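Local coordinates for protein SM80.1 Vicilin (Solanum melongena, PDB 5VF5) that probably serves as a seed storage protein of the 7S vicilin family, built on two cupin domains, and binds copper and sodium ions, at residues Y259-R263 / S264-V268; F162-Q165 / R166-E170; Q176-G179 / A180-A184; I84-D88 / E89-F93; N145-S148 / F149-F153. All coordinates share one frame; numbering follows the deposited sequence.

Contact 1 of 5, residues Y259-R263 / S264-V268. With ACT (acetate ion), chain C.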
# COMPACT_ATOMS: atom_id res chain seq x y z
N TYR A 259 14.42 -7.87 -12.10
CA TYR A 259 14.72 -8.55 -10.85
C TYR A 259 13.54 -9.42 -10.47
O TYR A 259 12.47 -9.39 -11.10
CB TYR A 259 14.96 -7.52 -9.74
CG TYR A 259 13.69 -6.79 -9.31
CD1 TYR A 259 13.25 -5.64 -9.99
CD2 TYR A 259 12.91 -7.27 -8.27
CE1 TYR A 259 12.08 -4.99 -9.61
CE2 TYR A 259 11.72 -6.62 -7.91
CZ TYR A 259 11.30 -5.49 -8.59
OH TYR A 259 10.16 -4.81 -8.20
N TYR A 260 13.72 -10.23 -9.44
CA TYR A 260 12.58 -10.91 -8.81
C TYR A 260 12.74 -10.92 -7.30
O TYR A 260 13.86 -10.80 -6.76
CB TYR A 260 12.36 -12.35 -9.37
CG TYR A 260 13.45 -13.34 -9.03
CD1 TYR A 260 14.58 -13.52 -9.83
CD2 TYR A 260 13.38 -14.10 -7.88
CE1 TYR A 260 15.57 -14.43 -9.49
CE2 TYR A 260 14.36 -15.03 -7.56
CZ TYR A 260 15.47 -15.18 -8.37
OH TYR A 260 16.48 -16.06 -8.08
N ASN A 261 11.62 -11.05 -6.61
CA ASN A 261 11.59 -11.26 -5.16
C ASN A 261 11.57 -12.75 -4.87
O ASN A 261 10.81 -13.50 -5.45
CB ASN A 261 10.35 -10.60 -4.58
CG ASN A 261 10.46 -9.11 -4.58
OD1 ASN A 261 11.35 -8.56 -3.92
ND2 ASN A 261 9.57 -8.43 -5.32
N SER A 262 12.41 -13.18 -3.94
CA SER A 262 12.56 -14.59 -3.66
C SER A 262 11.32 -15.26 -3.11
O SER A 262 11.02 -16.38 -3.48
CB SER A 262 13.76 -14.81 -2.74
OG SER A 262 13.54 -14.30 -1.44
N ARG A 263 10.62 -14.59 -2.19
CA ARG A 263 9.43 -15.19 -1.57
C ARG A 263 8.23 -14.30 -1.37
O ARG A 263 7.13 -14.82 -1.19
CB ARG A 263 9.76 -15.88 -0.28
CG ARG A 263 10.28 -15.02 0.77
CD ARG A 263 10.30 -15.83 2.10
NE ARG A 263 9.03 -15.92 2.82
CZ ARG A 263 8.24 -16.98 3.01
NH1 ARG A 263 8.47 -18.17 2.42
NH2 ARG A 263 7.15 -16.85 3.76
N SER A 264 8.42 -12.98 -1.46
CA SER A 264 7.38 -12.05 -1.13
C SER A 264 6.61 -11.60 -2.34
O SER A 264 7.19 -11.18 -3.31
CB SER A 264 7.97 -10.86 -0.39
OG SER A 264 7.01 -9.86 -0.06
N THR A 265 5.29 -11.72 -2.26
CA THR A 265 4.41 -11.13 -3.26
C THR A 265 4.24 -9.65 -2.93
O THR A 265 4.12 -9.27 -1.74
CB THR A 265 3.02 -11.81 -3.20
OG1 THR A 265 3.16 -13.16 -3.60
CG2 THR A 265 2.00 -11.14 -4.09
N ARG A 266 4.29 -8.80 -3.95
CA ARG A 266 4.21 -7.35 -3.78
C ARG A 266 2.95 -6.78 -4.35
O ARG A 266 2.55 -7.16 -5.43
CB ARG A 266 5.45 -6.68 -4.39
CG ARG A 266 6.78 -7.20 -3.79
CD ARG A 266 7.12 -6.40 -2.52
NE ARG A 266 7.65 -7.18 -1.46
CZ ARG A 266 8.65 -6.84 -0.71
NH1 ARG A 266 9.37 -5.74 -0.98
NH2 ARG A 266 8.92 -7.60 0.31
N VAL A 267 2.32 -5.90 -3.59
CA VAL A 267 1.15 -5.17 -4.06
C VAL A 267 1.58 -3.72 -4.21
O VAL A 267 1.75 -3.02 -3.20
CB VAL A 267 -0.05 -5.31 -3.11
CG1 VAL A 267 -1.25 -4.62 -3.71
CG2 VAL A 267 -0.40 -6.78 -2.84
N VAL A 268 1.84 -3.34 -5.46
CA VAL A 268 2.51 -2.09 -5.81
C VAL A 268 1.51 -1.05 -6.22
O VAL A 268 0.72 -1.33 -7.12
CB VAL A 268 3.51 -2.36 -6.97
CG1 VAL A 268 4.13 -1.07 -7.48
CG2 VAL A 268 4.54 -3.37 -6.48
C ACT C . 9.19 -4.53 -4.90
O ACT C . 9.52 -4.61 -3.67
OXT ACT C . 9.46 -5.47 -5.68
CH3 ACT C . 8.50 -3.32 -5.48
O HOH W 1 7.30 -10.29 -5.90
O HOH W 2 4.37 -14.67 -1.58
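The side-chain amide of N261 and the guanidinium of R266 lie with their planes 31° apart, their chains crossing at about a right angle; N261 ND2 comes 3.4 Å from R266 CG. Two partners take edges of the guanidinium: S264 OG, and an acetate oxygen near its plane. NE and NH2 of R266 grip S264 OG together, NE at 3.1 Å and NH2 at 3.0 Å, with the hydroxyl 5° out of the plane, which fixes the rotation of the group. The Y259 ring presents its edge to N261 ND2 and to the other acetate oxygen. Acetate OXT accepts from Y259 OH at 2.7 Å and from N261 ND2 at 3.0 Å, the latter nearly straight at 170°, while acetate O receives R266 NH1 at 2.9 Å. A water spans N261 ND2 and S264 O. Further out, E229 is the counter-charge of R266, salt-bridged to NH1, I344 O takes S264 OG, and K351 NZ bonds both N261 OD1 and the acetate; the donors of Y259, N261, R266 and K351, two of them cationic, would probably stabilise a bound carboxylate. The acetate probably came from the crystallisation liquor. The chain here turns from strand 254-261 into strand 265-272 of another sheet: a sheet-to-sheet connection of the C-terminal cupin beta-barrel, with a small anion site beside it.

Contact 2 of 5, residues F162-Q165 / R166-E170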
# COMPACT_ATOMS: atom_id res chain seq x y z
N PHE A 162 -26.71 3.41 28.52
CA PHE A 162 -26.31 4.80 28.76
C PHE A 162 -26.91 5.45 30.00
O PHE A 162 -26.55 6.57 30.31
CB PHE A 162 -26.57 5.63 27.51
CG PHE A 162 -25.60 5.36 26.39
CD1 PHE A 162 -24.37 5.99 26.35
CD2 PHE A 162 -25.90 4.50 25.38
CE1 PHE A 162 -23.48 5.75 25.33
CE2 PHE A 162 -24.99 4.25 24.36
CZ PHE A 162 -23.80 4.89 24.32
N ASN A 163 -27.83 4.78 30.68
CA ASN A 163 -28.51 5.38 31.84
C ASN A 163 -29.12 6.74 31.46
O ASN A 163 -29.03 7.69 32.23
CB ASN A 163 -27.55 5.53 33.05
CG ASN A 163 -28.28 5.85 34.32
OD1 ASN A 163 -29.46 5.50 34.49
ND2 ASN A 163 -27.62 6.55 35.22
N THR A 164 -29.74 6.80 30.27
CA THR A 164 -30.22 8.05 29.64
C THR A 164 -31.60 7.74 29.07
O THR A 164 -31.77 6.72 28.44
CB THR A 164 -29.27 8.51 28.48
OG1 THR A 164 -27.96 8.84 29.01
CG2 THR A 164 -29.79 9.74 27.73
N GLN A 165 -32.56 8.63 29.24
CA GLN A 165 -33.91 8.38 28.74
C GLN A 165 -33.91 8.06 27.25
O GLN A 165 -33.16 8.68 26.47
CB GLN A 165 -34.80 9.59 29.04
CG GLN A 165 -36.28 9.30 28.88
CD GLN A 165 -36.80 9.52 27.45
OE1 GLN A 165 -36.36 10.43 26.73
NE2 GLN A 165 -37.74 8.66 27.04
N ARG A 166 -34.75 7.10 26.83
CA ARG A 166 -34.61 6.51 25.49
C ARG A 166 -34.75 7.54 24.40
O ARG A 166 -34.02 7.52 23.45
CB ARG A 166 -35.55 5.32 25.22
CG ARG A 166 -37.02 5.64 25.31
CD ARG A 166 -37.81 4.34 25.28
NE ARG A 166 -37.49 3.51 26.44
CZ ARG A 166 -37.80 2.22 26.58
NH1 ARG A 166 -38.45 1.56 25.63
NH2 ARG A 166 -37.45 1.57 27.68
N ASP A 167 -35.69 8.46 24.53
CA ASP A 167 -35.85 9.47 23.49
C ASP A 167 -34.60 10.37 23.32
O ASP A 167 -34.25 10.71 22.20
CB ASP A 167 -37.14 10.26 23.66
CG ASP A 167 -38.39 9.37 23.58
OD1 ASP A 167 -38.41 8.32 22.89
OD2 ASP A 167 -39.37 9.74 24.23
N ARG A 168 -33.88 10.66 24.40
CA ARG A 168 -32.71 11.48 24.34
C ARG A 168 -31.50 10.76 23.68
O ARG A 168 -30.76 11.33 22.88
CB ARG A 168 -32.32 11.90 25.72
CG ARG A 168 -31.20 12.88 25.73
CD ARG A 168 -31.03 13.54 27.07
NE ARG A 168 -30.06 14.62 26.90
CZ ARG A 168 -29.41 15.23 27.89
NH1 ARG A 168 -29.58 14.86 29.15
NH2 ARG A 168 -28.55 16.20 27.59
N ILE A 169 -31.29 9.51 24.08
CA ILE A 169 -30.24 8.71 23.49
C ILE A 169 -30.55 8.39 22.00
O ILE A 169 -29.66 8.52 21.11
CB ILE A 169 -29.87 7.51 24.41
CG1 ILE A 169 -28.56 6.88 24.00
CG2 ILE A 169 -30.95 6.45 24.41
CD1 ILE A 169 -27.34 7.75 24.25
N GLU A 170 -31.80 8.09 21.67
CA GLU A 170 -32.14 7.84 20.27
C GLU A 170 -31.93 9.10 19.43
O GLU A 170 -31.39 9.02 18.32
CB GLU A 170 -33.56 7.28 20.14
CG GLU A 170 -33.64 5.84 20.65
CD GLU A 170 -34.84 5.07 20.16
OE1 GLU A 170 -34.63 4.05 19.45
OE2 GLU A 170 -35.98 5.43 20.51
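The short connection between helices 155-162 and 166-172 is capped here, with F162 at the end of one helix packed on I169 in the first turns of the next, and Q165 at the N-cap position between them. I169 CD1 stands 3.6 Å above one face of the F162 ring, displaced toward its rim, and lies 22° off the ring normal when measured from the centroid, which is the geometry of a CH-pi contact. CD1 is nearest to CG of F162, and I169 CG1 follows 3.8 Å from F162 CD2. With CG1 anti to the backbone N (chi1 -165°), this branch of I169 is directed toward F162, and the bend at chi2 sets CD1 over the ring. T164 adds a second apolar touch: its CG2 lies 4.0 Å from I169 CB and 3.9 Å from R168 CB. T164 and I169 occupy the N' and N4 positions on either side of the cap, the places joined in a hydrophobic staple. Between them the backbone begins the helix, I169 N donating to Q165 O at 3.1 Å with an angle of 168°, and R168 N adding a weak bond to the same oxygen. The loop itself is tied down by T164 OG1, which donates to F162 O over a distance of 3.0 Å from above the carbonyl plane. N163, with positive phi, is where the chain leaves helix 155-162. That helix also supplies E159, salt-bridged to R166 NH2, and L158, against I169, and so touches helix 166-172 through side chains, while the F162 ring touches Y150 just upstream of both helices.

Contact 3 of 5, residues Q176-G179 / A180-A184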
# COMPACT_ATOMS: atom_id res chain seq x y z
N GLN A 176 -26.41 13.20 13.23
CA GLN A 176 -25.40 13.24 12.17
C GLN A 176 -25.96 12.74 10.86
O GLN A 176 -26.35 11.59 10.76
CB GLN A 176 -24.17 12.41 12.58
CG GLN A 176 -23.01 12.45 11.57
CD GLN A 176 -22.50 13.84 11.36
OE1 GLN A 176 -22.98 14.57 10.49
NE2 GLN A 176 -21.54 14.25 12.19
N LYS A 177 -25.92 13.64 9.87
CA LYS A 177 -26.43 13.37 8.54
C LYS A 177 -25.44 13.72 7.41
O LYS A 177 -25.73 13.48 6.26
CB LYS A 177 -27.71 14.17 8.30
CG LYS A 177 -28.81 13.93 9.33
CD LYS A 177 -30.05 14.77 9.07
CE LYS A 177 -31.16 14.42 10.06
NZ LYS A 177 -30.77 14.56 11.49
N GLN A 178 -24.27 14.24 7.77
CA GLN A 178 -23.35 14.87 6.83
C GLN A 178 -22.37 13.89 6.18
O GLN A 178 -21.69 14.26 5.26
CB GLN A 178 -22.56 15.97 7.55
CG GLN A 178 -23.40 17.02 8.26
CD GLN A 178 -22.57 17.87 9.19
OE1 GLN A 178 -22.23 18.98 8.81
NE2 GLN A 178 -22.16 17.33 10.42
N GLY A 179 -22.27 12.65 6.70
CA GLY A 179 -21.41 11.64 6.13
C GLY A 179 -20.10 11.47 6.87
O GLY A 179 -19.88 12.07 7.91
N ALA A 180 -19.25 10.59 6.33
CA ALA A 180 -18.14 10.04 7.12
C ALA A 180 -16.89 10.93 7.16
O ALA A 180 -16.03 10.72 8.00
CB ALA A 180 -17.74 8.68 6.57
N ILE A 181 -16.74 11.83 6.19
CA ILE A 181 -15.62 12.76 6.15
C ILE A 181 -16.18 14.14 5.87
O ILE A 181 -16.82 14.38 4.82
CB ILE A 181 -14.54 12.41 5.09
CG1 ILE A 181 -14.14 10.92 5.17
CG2 ILE A 181 -13.34 13.33 5.26
CD1 ILE A 181 -13.21 10.46 4.05
N ILE A 182 -16.00 15.04 6.83
CA ILE A 182 -16.72 16.30 6.88
C ILE A 182 -15.76 17.45 7.14
O ILE A 182 -14.55 17.26 7.45
CB ILE A 182 -17.84 16.24 7.96
CG1 ILE A 182 -17.27 16.09 9.36
CG2 ILE A 182 -18.88 15.19 7.62
CD1 ILE A 182 -18.30 16.22 10.47
N LYS A 183 -16.29 18.67 7.07
CA LYS A 183 -15.48 19.84 7.38
C LYS A 183 -15.06 19.85 8.84
O LYS A 183 -15.85 19.57 9.69
CB LYS A 183 -16.29 21.10 7.06
CG LYS A 183 -15.54 22.39 7.24
CD LYS A 183 -16.44 23.51 6.81
CE LYS A 183 -15.69 24.72 6.22
NZ LYS A 183 -16.51 25.45 5.30
N ALA A 184 -13.89 20.43 9.13
CA ALA A 184 -13.49 20.73 10.52
C ALA A 184 -13.07 22.21 10.67
O ALA A 184 -12.41 22.75 9.79
CB ALA A 184 -12.33 19.83 10.91
O HOH W 3 -19.28 13.47 4.16
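I182 meets Q178 and G179 because its CG1 branch sits between the backbone N and the carbonyl carbon (chi1 65°), which turns CG2 toward the loop and leaves CD1 facing the two glutamines. CG2 lies 3.3 Å from G179 O and 3.8 Å from Q178 CB, while CD1 approaches Q178 NE2 at 4.0 Å. The chain of Q176 bends at chi2 (60°), turning its amide back toward Q178. Q176 OE1 accepts two bonds from one residue: the backbone N of Q178 at 3.0 Å and Q178 NE2 at 2.9 Å. The NE2 donor lies in the carbonyl plane, on a lone pair, whereas the backbone donor is tilted 20° from that plane; the first ties the amide to the Q178 side chain, the second to its backbone. A water donates to Q178 O at 2.8 Å and to I181 O at 2.7 Å, spanning the bend. G179, at positive phi, lets the chain swing round into A180. L63 of strand 60-65 receives both Q176 and I182, and backbone bonds link I182 to F61. The arrangement is a turn, bridged by one water, leading from helix 166-172 to strand 181-183, an outermost strand of the N-terminal five-stranded antiparallel sheet.

Contact 4 of 5, residues I84-D88 / E89-F93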
# COMPACT_ATOMS: atom_id res chain seq x y z
N ILE A 84 -6.15 7.54 18.01
CA ILE A 84 -6.46 6.15 18.25
C ILE A 84 -6.99 6.02 19.68
O ILE A 84 -6.30 6.36 20.64
CB ILE A 84 -5.22 5.27 18.08
CG1 ILE A 84 -4.53 5.58 16.77
CG2 ILE A 84 -5.59 3.80 18.22
CD1 ILE A 84 -3.18 4.93 16.57
N ALA A 85 -8.19 5.52 19.83
CA ALA A 85 -8.89 5.34 21.10
C ALA A 85 -9.02 3.86 21.41
O ALA A 85 -9.69 3.13 20.71
CB ALA A 85 -10.23 6.01 21.08
N GLU A 86 -8.34 3.38 22.41
CA GLU A 86 -8.51 2.02 22.87
C GLU A 86 -9.31 2.07 24.17
O GLU A 86 -9.74 3.14 24.60
CB GLU A 86 -7.15 1.32 22.99
CG GLU A 86 -6.82 0.67 21.62
CD GLU A 86 -5.37 0.54 21.22
OE1 GLU A 86 -4.50 1.33 21.67
OE2 GLU A 86 -5.12 -0.38 20.38
N GLN A 87 -9.60 0.94 24.75
CA GLN A 87 -10.36 0.89 26.00
C GLN A 87 -9.65 1.63 27.12
O GLN A 87 -10.29 2.23 27.98
CB GLN A 87 -10.57 -0.57 26.38
CG GLN A 87 -11.27 -0.87 27.70
CD GLN A 87 -12.69 -0.34 27.79
OE1 GLN A 87 -13.34 -0.06 26.77
NE2 GLN A 87 -13.20 -0.23 29.02
N ASP A 88 -8.34 1.55 27.13
CA ASP A 88 -7.54 2.04 28.26
C ASP A 88 -6.36 2.96 27.89
O ASP A 88 -5.46 3.15 28.71
CB ASP A 88 -7.02 0.82 29.03
CG ASP A 88 -6.19 -0.10 28.17
OD1 ASP A 88 -6.17 0.06 26.92
OD2 ASP A 88 -5.55 -1.00 28.75
N GLU A 89 -6.39 3.52 26.69
CA GLU A 89 -5.25 4.32 26.19
C GLU A 89 -5.70 5.18 25.00
O GLU A 89 -6.61 4.79 24.22
CB GLU A 89 -4.14 3.36 25.73
CG GLU A 89 -2.75 3.97 25.59
CD GLU A 89 -1.79 2.95 25.01
OE1 GLU A 89 -2.01 1.74 25.22
OE2 GLU A 89 -0.84 3.33 24.32
N LYS A 90 -5.07 6.35 24.90
CA LYS A 90 -5.25 7.26 23.79
C LYS A 90 -3.90 7.52 23.17
O LYS A 90 -2.93 7.73 23.88
CB LYS A 90 -5.83 8.58 24.31
CG LYS A 90 -6.12 9.58 23.24
CD LYS A 90 -6.77 10.85 23.78
CE LYS A 90 -7.24 11.77 22.64
NZ LYS A 90 -6.16 12.31 21.75
N ASN A 91 -3.82 7.51 21.85
CA ASN A 91 -2.64 7.93 21.16
C ASN A 91 -3.01 8.84 20.03
O ASN A 91 -3.92 8.53 19.33
CB ASN A 91 -1.88 6.73 20.63
CG ASN A 91 -1.19 5.96 21.73
OD1 ASN A 91 -0.13 6.38 22.20
ND2 ASN A 91 -1.78 4.83 22.16
N SER A 92 -2.27 9.89 19.78
CA SER A 92 -2.44 10.68 18.59
C SER A 92 -1.10 11.02 17.95
O SER A 92 -0.10 11.28 18.67
CB SER A 92 -3.25 11.93 18.78
OG SER A 92 -2.67 12.80 19.68
N PHE A 93 -1.05 10.93 16.64
CA PHE A 93 0.18 11.13 15.91
C PHE A 93 -0.02 12.06 14.76
O PHE A 93 -1.00 11.91 14.02
CB PHE A 93 0.72 9.80 15.39
CG PHE A 93 0.92 8.75 16.44
CD1 PHE A 93 1.88 8.90 17.43
CD2 PHE A 93 0.17 7.59 16.43
CE1 PHE A 93 2.06 7.92 18.39
CE2 PHE A 93 0.35 6.62 17.36
CZ PHE A 93 1.29 6.79 18.37
O HOH W 4 -4.28 4.06 21.42
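Antiparallel pairing joins I84 to N91 as a hydrogen-bonded pair, with I84 N to N91 O at 2.8 Å and N91 N to I84 O at 3.0 Å, followed by A85 and K90 as a non-hydrogen-bonded pair. Past these, E86 N donates to E89 O at 2.9 Å with an angle of 162°, closing the turn through Q87 and D88. On the face shared by I84 and N91, I84 CD1 reaches the edge of the F93 ring, 4.0 Å from CE2. The amide of N91 donates to E89 OE2 at 2.8 Å, nearly straight at 172°; the donor stands above the carboxylate plane, whereas the oxygen lies close to the amide plane. N91 ND2 also donates to a water at 2.7 Å, and that water in turn gives its protons to I84 O and E86 OE1, linking both arms. E86 OE1 and E89 OE1 stand 4.4 Å apart, a like-charge proximity probably eased by R206, which forms a salt bridge with E86. The whole is a two-stranded beta hairpin, strands 79-85 and 90-96, whose second strand is one of the two outermost of a five-stranded antiparallel sheet in the N-terminal cupin domain.

Contact 5 of 5, residues N145-S148 / F149-F153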
# COMPACT_ATOMS: atom_id res chain seq x y z
N ASN A 145 -26.29 9.25 8.82
CA ASN A 145 -25.31 9.17 7.74
C ASN A 145 -23.94 9.74 8.19
O ASN A 145 -23.86 10.95 8.47
CB ASN A 145 -25.83 9.95 6.55
CG ASN A 145 -24.90 9.85 5.39
OD1 ASN A 145 -24.39 8.77 5.10
ND2 ASN A 145 -24.64 10.98 4.73
N PRO A 146 -22.88 8.89 8.30
CA PRO A 146 -22.93 7.44 8.16
C PRO A 146 -23.78 6.81 9.26
O PRO A 146 -23.95 7.41 10.32
CB PRO A 146 -21.46 7.04 8.29
CG PRO A 146 -20.93 8.01 9.26
CD PRO A 146 -21.68 9.31 9.04
N GLU A 147 -24.34 5.63 8.98
CA GLU A 147 -25.12 4.93 9.99
C GLU A 147 -24.19 4.52 11.11
O GLU A 147 -23.17 3.88 10.87
CB GLU A 147 -25.80 3.70 9.39
CG GLU A 147 -26.74 2.99 10.32
CD GLU A 147 -27.37 1.82 9.61
OE1 GLU A 147 -28.01 2.03 8.54
OE2 GLU A 147 -27.17 0.71 10.10
N SER A 148 -24.54 4.92 12.34
CA SER A 148 -23.83 4.45 13.51
C SER A 148 -24.30 3.07 13.87
O SER A 148 -25.50 2.79 13.89
CB SER A 148 -24.08 5.36 14.71
OG SER A 148 -23.48 4.83 15.90
N PHE A 149 -23.37 2.19 14.23
CA PHE A 149 -23.78 0.85 14.69
C PHE A 149 -24.58 0.87 15.97
O PHE A 149 -25.22 -0.11 16.30
CB PHE A 149 -22.62 -0.15 14.74
CG PHE A 149 -21.50 0.23 15.68
CD1 PHE A 149 -21.68 0.33 17.06
CD2 PHE A 149 -20.23 0.40 15.19
CE1 PHE A 149 -20.62 0.63 17.91
CE2 PHE A 149 -19.17 0.68 16.04
CZ PHE A 149 -19.38 0.79 17.40
N TYR A 150 -24.55 1.97 16.73
CA TYR A 150 -25.40 2.04 17.91
C TYR A 150 -26.89 1.93 17.56
O TYR A 150 -27.67 1.49 18.38
CB TYR A 150 -25.14 3.27 18.72
CG TYR A 150 -23.83 3.32 19.52
CD1 TYR A 150 -23.73 2.75 20.75
CD2 TYR A 150 -22.71 3.93 19.00
CE1 TYR A 150 -22.59 2.87 21.51
CE2 TYR A 150 -21.56 4.03 19.75
CZ TYR A 150 -21.51 3.46 20.98
OH TYR A 150 -20.34 3.61 21.69
N ARG A 151 -27.25 2.29 16.34
CA ARG A 151 -28.66 2.19 15.92
C ARG A 151 -29.14 0.76 15.74
O ARG A 151 -30.37 0.51 15.62
CB ARG A 151 -28.86 2.99 14.66
CG ARG A 151 -28.71 4.48 14.92
CD ARG A 151 -28.60 5.23 13.62
NE ARG A 151 -29.72 5.03 12.70
CZ ARG A 151 -30.66 5.94 12.50
NH1 ARG A 151 -30.60 7.07 13.18
NH2 ARG A 151 -31.66 5.71 11.65
N ALA A 152 -28.22 -0.20 15.76
CA ALA A 152 -28.59 -1.61 15.73
C ALA A 152 -29.12 -2.15 17.05
O ALA A 152 -29.64 -3.26 17.12
CB ALA A 152 -27.37 -2.42 15.29
N PHE A 153 -28.94 -1.38 18.12
CA PHE A 153 -29.46 -1.77 19.43
C PHE A 153 -30.83 -1.22 19.70
O PHE A 153 -31.16 -0.07 19.35
CB PHE A 153 -28.48 -1.36 20.54
CG PHE A 153 -27.12 -2.02 20.39
CD1 PHE A 153 -26.98 -3.37 20.57
CD2 PHE A 153 -25.99 -1.28 20.08
CE1 PHE A 153 -25.75 -4.01 20.44
CE2 PHE A 153 -24.78 -1.90 19.93
CZ PHE A 153 -24.65 -3.26 20.13
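S148 OG receives the backbone N of Y150 at 3.2 Å with an angle of 155°, the bond of an ST turn. A chi1 of 174° places OG opposite the S148 backbone N and beside the carbonyl carbon, facing onward along the chain. The same oxygen lies in the plane of the Y150 ring, at its edge, 3.3 Å from CD2, and therefore meets the side chain as well as the amide of that residue. A second bond crosses from R151 N to S148 O at 3.1 Å, with the donor 49° out of the carbonyl plane; R151 CB rests 3.5 Å from that same S148 O. Within 149-153 the pattern continues, A152 N to F149 O at 3.0 Å and F153 N to Y150 O at 3.1 Å, a run of i to i+3 bonds. One face of the Y150 ring is approached by F149 CE1, 3.9 Å above the plane and displaced toward the rim. Outside this first shell, S148 OG is also hydrogen-bonded to S140 O, which gives the buried hydroxyl a carbonyl acceptor in addition to its amide donor. The Y150 ring stacks with F173, and F149 packs on Y138 and S140. Upstream, a cis peptide bond precedes P146, and N145 is backbone hydrogen-bonded to Q176 through its N and to G179 through its O, fixing where the chain enters the turn. The result is a short 3-10 segment started by a serine side chain, in the connection from strand 120-128 of the N-terminal cupin barrel to helix 155-162.

Overall arrangement
Along the chain the order is contact 4, 5, 2, 3 and then 1. Contact 1 lies across the chain's centre from the others, in the second cupin range, its centre 34 to 53 Å from theirs. Contacts 3 and 4 reach the same five-stranded sheet at its two outer strands, with centres 22 Å apart. Contact 5 touches contacts 2 and 3: N145 O probably accepts from G179 N of contact 3 (2.9 Å), and Y150 CE1 packs on F162 CZ of contact 2 (3.7 Å); contact 4 stays about 9 Å from it at the nearest atoms. Contacts 5, 2 and 3 thus follow the chain from strand 120-128 through both helices back to strand 181-183.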